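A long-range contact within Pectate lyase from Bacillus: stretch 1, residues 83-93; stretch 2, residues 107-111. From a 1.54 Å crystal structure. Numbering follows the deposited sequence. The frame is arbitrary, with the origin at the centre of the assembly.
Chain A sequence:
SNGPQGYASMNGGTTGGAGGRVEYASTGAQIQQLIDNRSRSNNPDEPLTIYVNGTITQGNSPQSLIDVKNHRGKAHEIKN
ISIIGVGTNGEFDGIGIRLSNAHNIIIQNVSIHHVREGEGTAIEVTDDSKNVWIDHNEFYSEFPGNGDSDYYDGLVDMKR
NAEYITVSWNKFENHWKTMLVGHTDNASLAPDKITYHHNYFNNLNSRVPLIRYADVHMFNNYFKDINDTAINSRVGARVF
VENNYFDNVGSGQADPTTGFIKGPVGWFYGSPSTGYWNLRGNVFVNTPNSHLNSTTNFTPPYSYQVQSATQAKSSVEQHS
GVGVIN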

# COMPACT_ATOMS: atom_id res chain seq x y z
N ILE A 83 12.54 7.06 -3.76
CA ILE A 83 11.88 8.01 -4.67
C ILE A 83 11.06 8.92 -3.77
O ILE A 83 10.15 8.44 -3.09
N ILE A 84 11.43 10.19 -3.73
CA ILE A 84 10.84 11.14 -2.78
C ILE A 84 10.37 12.37 -3.52
O ILE A 84 11.16 13.02 -4.22
N GLY A 85 9.10 12.73 -3.35
CA GLY A 85 8.61 13.95 -3.94
C GLY A 85 9.20 15.20 -3.27
O GLY A 85 9.50 15.19 -2.08
N VAL A 86 9.36 16.25 -4.05
CA VAL A 86 9.74 17.56 -3.55
C VAL A 86 8.49 18.41 -3.28
O VAL A 86 7.74 18.71 -4.21
N GLY A 87 8.23 18.78 -2.02
CA GLY A 87 7.06 19.59 -1.71
C GLY A 87 5.79 18.89 -2.14
O GLY A 87 5.57 17.74 -1.81
N THR A 88 4.98 19.58 -2.93
CA THR A 88 3.75 18.99 -3.45
C THR A 88 3.93 18.77 -4.95
O THR A 88 2.95 18.60 -5.69
N ASN A 89 5.18 18.73 -5.39
CA ASN A 89 5.49 18.66 -6.82
C ASN A 89 5.85 17.28 -7.35
O ASN A 89 6.09 17.14 -8.57
N GLY A 90 5.85 16.26 -6.49
CA GLY A 90 6.19 14.89 -6.89
C GLY A 90 4.95 14.16 -7.31
O GLY A 90 4.37 13.45 -6.52
N GLU A 91 4.55 14.32 -8.56
CA GLU A 91 3.25 13.84 -9.01
C GLU A 91 3.42 12.85 -10.15
O GLU A 91 4.21 13.13 -11.06
N PHE A 92 2.70 11.72 -10.07
CA PHE A 92 2.67 10.70 -11.13
C PHE A 92 1.22 10.67 -11.60
O PHE A 92 0.36 10.16 -10.89
N ASP A 93 0.96 11.25 -12.76
CA ASP A 93 -0.39 11.40 -13.29
C ASP A 93 -0.58 10.38 -14.41
O ASP A 93 -0.03 10.52 -15.52
N ILE A 107 9.33 4.79 -1.01
CA ILE A 107 8.56 5.71 -1.86
C ILE A 107 7.83 6.65 -0.92
O ILE A 107 7.03 6.20 -0.07
N GLN A 108 8.12 7.94 -1.03
CA GLN A 108 7.66 8.88 -0.01
C GLN A 108 7.28 10.20 -0.64
O GLN A 108 7.97 10.74 -1.55
N ASN A 109 6.24 10.82 -0.09
CA ASN A 109 5.84 12.17 -0.48
C ASN A 109 5.54 12.38 -1.97
O ASN A 109 5.89 13.42 -2.54
N VAL A 110 4.94 11.37 -2.59
CA VAL A 110 4.45 11.56 -3.97
C VAL A 110 2.94 11.35 -4.07
O VAL A 110 2.33 10.66 -3.25
N SER A 111 2.33 11.92 -5.11
CA SER A 111 0.93 11.66 -5.41
C SER A 111 0.89 10.83 -6.67
O SER A 111 1.54 11.22 -7.64

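Ile-107 opens the contact in parallel register with Ile-83, their CA atoms 4.9 Å apart. Both side chains lie on the same face of the sheet in the m,t rotamer (chi1 -56° and -65°), so they run alongside one another, while Gln-108 N donates to Ile-83 O (2.9 Å, 160°).

Gln-108, with chi1 and chi2 both t, turns to the other face, beside Ile-84 (m,t). Its carbonyl accepts from the next residue along: Gly-85 N to Gln-108 O is 2.9 Å at 157°.

At Asn-109 the backbone leaves strand geometry (phi/psi 57/37) and the side chain, chi1 t, points toward stretch 1. Its ND2 donates to two carbonyls, Gly-85 O (2.9 Å, 161°) and Gly-87 O (3.0 Å, 136°), the second with the more bent geometry. One amide thus ties the strand end to the type II' turn from Val-86 to Asn-89; OD1 is satisfied elsewhere in the structure. The fit is close: an ideal CB on Gly-85 would lie 1.9 Å from Asn-109 O, a clash. Water 1 extends the link, accepting from Gly-90 N (2.9 Å) and lying 2.8 Å from both Gly-87 O and Asn-109 O.

Val-110 (chi1 m) points sideways, yet its CG1 lies 3.5 Å from Gly-85 N and 3.8 Å from Phe-92 CE2. The methyl meets the edge of the Phe-92 ring, which chi1 m brings nearer although its CA-to-CB bond also points sideways.

Ser-111 restores parallel pairing: its N donates to Gly-90 O (2.9 Å, 160°) and its O accepts from Phe-92 N (2.7 Å, 167°). Its side chain (chi1 m) shares a face with Glu-91 (t,t), and Ser-111 OG hydrogen-bonds to water 2 at 2.8 Å.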

# COMPACT_ATOMS: atom_id res chain seq x y z
CB ILE A 83 10.98 7.23 -5.66
CG1 ILE A 83 11.89 6.36 -6.54
CG2 ILE A 83 10.09 8.18 -6.46
CD1 ILE A 83 11.14 5.41 -7.45
CB ILE A 84 11.86 11.50 -1.72
CG1 ILE A 84 12.47 10.24 -1.12
CG2 ILE A 84 11.22 12.43 -0.67
CD1 ILE A 84 13.58 10.56 -0.06
CB VAL A 86 10.66 18.26 -4.57
CG1 VAL A 86 11.08 19.67 -4.08
CG2 VAL A 86 11.88 17.41 -4.78
CB THR A 88 2.53 19.88 -3.17
OG1 THR A 88 2.78 21.19 -3.68
CG2 THR A 88 2.27 19.96 -1.65
CB ASN A 89 6.60 19.66 -7.21
CG ASN A 89 6.22 21.06 -6.87
OD1 ASN A 89 5.11 21.49 -7.17
ND2 ASN A 89 7.11 21.77 -6.19
CB GLU A 91 2.39 15.01 -9.48
CG GLU A 91 1.02 14.56 -9.95
CD GLU A 91 0.18 15.68 -10.53
OE1 GLU A 91 0.62 16.85 -10.47
OE2 GLU A 91 -0.94 15.39 -11.06
CB PHE A 92 3.08 9.32 -10.58
CG PHE A 92 4.51 9.22 -10.14
CD1 PHE A 92 5.43 8.45 -10.86
CD2 PHE A 92 4.95 9.89 -9.01
CE1 PHE A 92 6.76 8.36 -10.47
CE2 PHE A 92 6.31 9.82 -8.62
CZ PHE A 92 7.19 9.04 -9.35
CB ASP A 93 -0.58 12.82 -13.81
CG ASP A 93 -1.97 13.05 -14.41
OD1 ASP A 93 -2.81 12.11 -14.38
OD2 ASP A 93 -2.20 14.17 -14.91
CB ILE A 107 7.59 4.94 -2.73
CG1 ILE A 107 8.33 3.90 -3.56
CG2 ILE A 107 6.74 5.90 -3.62
CD1 ILE A 107 7.47 2.98 -4.33
CB GLN A 108 8.81 9.06 0.96
CG GLN A 108 8.47 9.92 2.16
CD GLN A 108 9.58 9.90 3.18
OE1 GLN A 108 9.38 9.57 4.38
NE2 GLN A 108 10.75 10.27 2.75
CB ASN A 109 6.88 13.21 -0.03
CG ASN A 109 6.33 14.62 0.00
OD1 ASN A 109 5.20 14.86 0.48
ND2 ASN A 109 7.12 15.57 -0.51
CB VAL A 110 5.18 10.58 -4.98
CG1 VAL A 110 6.67 10.84 -4.99
CG2 VAL A 110 4.87 9.11 -4.61
CB SER A 111 0.17 12.95 -5.66
OG SER A 111 0.23 13.78 -4.49
O HOH W 1 5.04 15.79 -3.71
O HOH W 2 2.32 15.54 -4.96